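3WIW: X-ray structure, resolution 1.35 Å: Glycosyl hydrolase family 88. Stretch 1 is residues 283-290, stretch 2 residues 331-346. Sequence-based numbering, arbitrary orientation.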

# COMPACT_ATOMS: atom_id res chain seq x y z
N ALA A 283 0.68 -13.24 -18.23
CA ALA A 283 1.60 -13.70 -17.19
C ALA A 283 0.98 -13.73 -15.79
O ALA A 283 1.69 -13.97 -14.82
CB ALA A 283 2.88 -12.87 -17.20
N MET A 284 -0.32 -13.45 -15.68
CA MET A 284 -0.98 -13.58 -14.38
C MET A 284 -1.08 -15.07 -14.06
O MET A 284 -1.67 -15.85 -14.84
CB MET A 284 -2.37 -12.96 -14.43
CG MET A 284 -3.17 -13.21 -13.16
SD MET A 284 -2.47 -12.50 -11.65
CE MET A 284 -2.73 -10.79 -11.93
N PRO A 285 -0.47 -15.52 -12.95
CA PRO A 285 -0.48 -16.97 -12.69
C PRO A 285 -1.87 -17.50 -12.35
O PRO A 285 -2.75 -16.73 -11.94
CB PRO A 285 0.45 -17.12 -11.48
CG PRO A 285 1.35 -15.90 -11.54
CD PRO A 285 0.40 -14.81 -12.00
N ALA A 286 -2.04 -18.81 -12.47
CA ALA A 286 -3.32 -19.44 -12.15
C ALA A 286 -3.83 -19.11 -10.74
O ALA A 286 -5.04 -18.97 -10.55
CB ALA A 286 -3.23 -20.93 -12.33
N ASP A 287 -2.93 -19.01 -9.77
CA ASP A 287 -3.35 -18.77 -8.38
C ASP A 287 -3.47 -17.28 -8.06
O ASP A 287 -3.76 -16.92 -6.93
CB ASP A 287 -2.43 -19.46 -7.37
CG ASP A 287 -1.01 -18.93 -7.37
OD1 ASP A 287 -0.75 -17.86 -7.96
OD2 ASP A 287 -0.16 -19.58 -6.74
N LYS A 288 -3.23 -16.42 -9.05
CA LYS A 288 -3.45 -14.97 -8.97
C LYS A 288 -2.50 -14.21 -8.05
O LYS A 288 -2.77 -13.06 -7.72
CB LYS A 288 -4.92 -14.66 -8.65
CG LYS A 288 -5.84 -15.21 -9.74
CD LYS A 288 -7.30 -14.99 -9.46
CE LYS A 288 -8.13 -15.43 -10.64
NZ LYS A 288 -7.95 -16.90 -10.83
N ILE A 289 -1.37 -14.81 -7.69
CA ILE A 289 -0.33 -14.08 -6.99
C ILE A 289 0.72 -13.67 -8.03
O ILE A 289 1.36 -14.53 -8.62
CB ILE A 289 0.33 -14.90 -5.88
CG1 ILE A 289 -0.71 -15.59 -5.01
CG2 ILE A 289 1.29 -13.99 -5.08
CD1 ILE A 289 -1.76 -14.63 -4.41
N PRO A 290 0.82 -12.37 -8.32
CA PRO A 290 1.67 -12.00 -9.47
C PRO A 290 3.13 -12.40 -9.36
O PRO A 290 3.69 -12.48 -8.27
CB PRO A 290 1.57 -10.46 -9.51
CG PRO A 290 0.25 -10.16 -8.84
CD PRO A 290 0.14 -11.19 -7.74
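Stretch 2 (331-346) KFAEDILKTLSSDEYL

Stretch 2 comes to stretch 1 as a helix that covers 331 to 340 and begins earlier in the chain, followed by a loop whose E344 and Y345 come back to D287 and I289. Stretch 1 has no regular helix or strand. Its shape is set by a type I beta turn from P285 to K288, closed by K288 N to P285 O at 2.9 Å, and K288, the last residue of the turn, has positive phi (70/17). The backbones come closest where the CA atoms of K288 and I336 lie 5.6 Å apart, with D287 and T339 following at 6.5 Å between CA atoms.

K331 makes no contact across the stretches; its NZ forms a salt bridge to D335 OD2 at 2.9 Å, one helical turn on. F332 is the first residue to touch. Its CA-to-CB bond points sideways, yet with chi1 near t the ring comes nearer to stretch 1. K288 lies over one face of that ring, its CD 3.7 Å from the centroid of F332 and only 10° off the normal, a CH-pi contact, while K288 CE reaches F332 CE2 at 3.5 Å; the outer methylenes of the lysine, CD and CE, cover the ring face. M284 takes the edge instead, with CE 3.9 Å from F332 CZ.

A333 points away and E334 is out of reach; the next contact comes at D335. D335 CB packs 3.6 Å from K288 CD, and K288 NZ and D335 OD2 form a long salt bridge at 3.9 Å. The same OD2 also pairs with K331 NZ, at a shorter distance, so the pairing across the stretches is the looser of the two. I336, one turn after F332, fits close to the backbone of the turn: its CG1 is 3.7 Å from K288 O and equally 3.7 Å from K288 CB, and its CG2 lies 4.1 Å from I289 CD1.

L337 points away and K338 stays out of reach. T339 returns to the contact, pointing toward stretch 1, with OG1 3.1 Å from D287 O and CG2 3.5 Å from I289 CG1, so a polar and an apolar approach are combined in one small side chain. L340 adds CD2 3.7 Å from I289 CD1.

S341 to D343 leave stretch 1 untouched, and S342 OG bonds T339 O at 2.7 Å. E344 then points toward stretch 1, and its OE1 lies 4.4 Å from D287 OD2, two like charges. Two waters lie between them: the O of water 1 donates to D287 OD2 and to E344 OE2, 2.7 Å each, and the O of water 2 to D287 OD2 at 2.6 Å and E344 OE1 at 2.7 Å. Y345 OH donates to the O of water 1 at 2.6 Å and also lies 3.6 Å from I289 CG2, while Y345 CZ is 3.8 Å from I289 CG1. I289 therefore meets helix and loop alike. L346 is out of reach.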

# COMPACT_ATOMS: atom_id res chain seq x y z
N LYS A 331 -14.82 -11.28 -7.39
CA LYS A 331 -14.44 -12.69 -7.51
C LYS A 331 -12.92 -12.83 -7.61
O LYS A 331 -12.33 -13.71 -6.99
CB LYS A 331 -15.13 -13.34 -8.72
CG LYS A 331 -14.74 -14.78 -8.99
CD LYS A 331 -15.11 -15.70 -7.84
CE LYS A 331 -15.06 -17.17 -8.27
NZ LYS A 331 -13.77 -17.58 -8.92
N PHE A 332 -12.29 -11.95 -8.38
CA PHE A 332 -10.84 -12.02 -8.56
C PHE A 332 -10.15 -11.76 -7.23
O PHE A 332 -9.23 -12.47 -6.85
CB PHE A 332 -10.42 -11.05 -9.66
CG PHE A 332 -9.05 -11.30 -10.22
CD1 PHE A 332 -7.91 -10.84 -9.56
CD2 PHE A 332 -8.90 -11.97 -11.43
CE1 PHE A 332 -6.63 -11.07 -10.09
CE2 PHE A 332 -7.63 -12.18 -11.97
CZ PHE A 332 -6.48 -11.74 -11.30
N ALA A 333 -10.62 -10.74 -6.50
CA ALA A 333 -10.06 -10.44 -5.18
C ALA A 333 -10.27 -11.60 -4.21
O ALA A 333 -9.37 -11.95 -3.46
CB ALA A 333 -10.68 -9.17 -4.60
N GLU A 334 -11.47 -12.17 -4.21
CA GLU A 334 -11.75 -13.32 -3.36
C GLU A 334 -10.79 -14.47 -3.63
O GLU A 334 -10.28 -15.12 -2.70
CB GLU A 334 -13.20 -13.75 -3.57
CG GLU A 334 -13.63 -14.93 -2.73
CD GLU A 334 -15.09 -15.27 -2.96
OE1 GLU A 334 -15.92 -14.99 -2.08
OE2 GLU A 334 -15.41 -15.81 -4.05
N ASP A 335 -10.52 -14.74 -4.91
CA ASP A 335 -9.61 -15.82 -5.29
C ASP A 335 -8.20 -15.51 -4.78
O ASP A 335 -7.52 -16.39 -4.26
CB ASP A 335 -9.57 -16.00 -6.80
CG ASP A 335 -10.84 -16.61 -7.37
OD1 ASP A 335 -11.60 -17.26 -6.61
OD2 ASP A 335 -11.07 -16.44 -8.59
N ILE A 336 -7.74 -14.25 -4.91
CA ILE A 336 -6.44 -13.90 -4.39
C ILE A 336 -6.42 -14.14 -2.89
O ILE A 336 -5.45 -14.71 -2.36
CB ILE A 336 -6.12 -12.40 -4.61
CG1 ILE A 336 -5.90 -12.10 -6.10
CG2 ILE A 336 -4.90 -12.01 -3.79
CD1 ILE A 336 -5.91 -10.58 -6.40
N LEU A 337 -7.45 -13.69 -2.18
CA LEU A 337 -7.47 -13.85 -0.73
C LEU A 337 -7.47 -15.31 -0.29
O LEU A 337 -6.83 -15.66 0.72
CB LEU A 337 -8.63 -13.08 -0.10
CG LEU A 337 -8.54 -11.56 -0.20
CD1 LEU A 337 -9.79 -10.98 0.45
CD2 LEU A 337 -7.27 -11.06 0.47
N LYS A 338 -8.16 -16.17 -1.04
CA LYS A 338 -8.12 -17.58 -0.71
C LYS A 338 -6.71 -18.14 -0.86
O LYS A 338 -6.27 -18.93 -0.03
CB LYS A 338 -9.13 -18.35 -1.54
CG LYS A 338 -10.55 -18.13 -1.04
CD LYS A 338 -11.59 -18.72 -1.97
CE LYS A 338 -12.97 -18.62 -1.34
NZ LYS A 338 -14.02 -19.21 -2.21
N THR A 339 -5.98 -17.74 -1.90
CA THR A 339 -4.59 -18.16 -2.06
C THR A 339 -3.68 -17.61 -0.95
O THR A 339 -2.86 -18.34 -0.36
CB THR A 339 -4.03 -17.79 -3.45
OG1 THR A 339 -4.81 -18.42 -4.47
CG2 THR A 339 -2.57 -18.24 -3.60
N LEU A 340 -3.81 -16.31 -0.67
CA LEU A 340 -3.01 -15.70 0.38
C LEU A 340 -3.27 -16.29 1.75
O LEU A 340 -2.39 -16.27 2.61
CB LEU A 340 -3.21 -14.18 0.42
CG LEU A 340 -2.61 -13.42 -0.76
CD1 LEU A 340 -2.89 -11.95 -0.52
CD2 LEU A 340 -1.09 -13.62 -0.90
N SER A 341 -4.48 -16.83 1.95
CA SER A 341 -4.89 -17.40 3.23
C SER A 341 -4.58 -18.89 3.37
O SER A 341 -4.84 -19.48 4.42
CB SER A 341 -6.39 -17.18 3.46
OG SER A 341 -6.71 -15.80 3.39
N SER A 342 -4.05 -19.49 2.30
CA SER A 342 -3.69 -20.90 2.30
C SER A 342 -2.35 -21.12 3.01
O SER A 342 -1.61 -20.19 3.27
CB SER A 342 -3.63 -21.42 0.85
OG SER A 342 -2.47 -20.98 0.18
N ASP A 343 -2.03 -22.38 3.29
CA ASP A 343 -0.79 -22.73 3.96
C ASP A 343 0.44 -22.18 3.27
O ASP A 343 1.41 -21.84 3.92
CB ASP A 343 -0.68 -24.28 4.01
CG ASP A 343 0.68 -24.77 4.54
OD1 ASP A 343 1.64 -24.97 3.74
OD2 ASP A 343 0.79 -24.95 5.77
N GLU A 344 0.39 -22.10 1.94
CA GLU A 344 1.52 -21.64 1.15
C GLU A 344 1.90 -20.20 1.48
O GLU A 344 3.09 -19.87 1.48
CB GLU A 344 1.15 -21.72 -0.33
CG GLU A 344 2.27 -21.34 -1.27
CD GLU A 344 1.84 -21.42 -2.74
OE1 GLU A 344 0.65 -21.71 -3.02
OE2 GLU A 344 2.70 -21.20 -3.62
N TYR A 345 0.91 -19.35 1.78
CA TYR A 345 1.14 -17.92 2.01
C TYR A 345 0.92 -17.41 3.43
O TYR A 345 1.52 -16.42 3.83
CB TYR A 345 0.32 -17.07 1.02
CG TYR A 345 0.91 -17.10 -0.36
CD1 TYR A 345 1.91 -16.21 -0.73
CD2 TYR A 345 0.51 -18.05 -1.28
CE1 TYR A 345 2.47 -16.24 -2.00
CE2 TYR A 345 1.06 -18.09 -2.56
CZ TYR A 345 2.06 -17.20 -2.90
OH TYR A 345 2.65 -17.21 -4.14
N LEU A 346 0.07 -18.10 4.19
CA LEU A 346 -0.29 -17.62 5.52
C LEU A 346 0.53 -18.33 6.57
O LEU A 346 0.47 -19.57 6.70
CB LEU A 346 -1.79 -17.85 5.77
CG LEU A 346 -2.31 -17.39 7.13
CD1 LEU A 346 -2.39 -15.87 7.15
CD2 LEU A 346 -3.66 -17.97 7.41
O HOH W 1 2.35 -19.37 -5.64
O HOH W 2 -0.59 -21.80 -5.42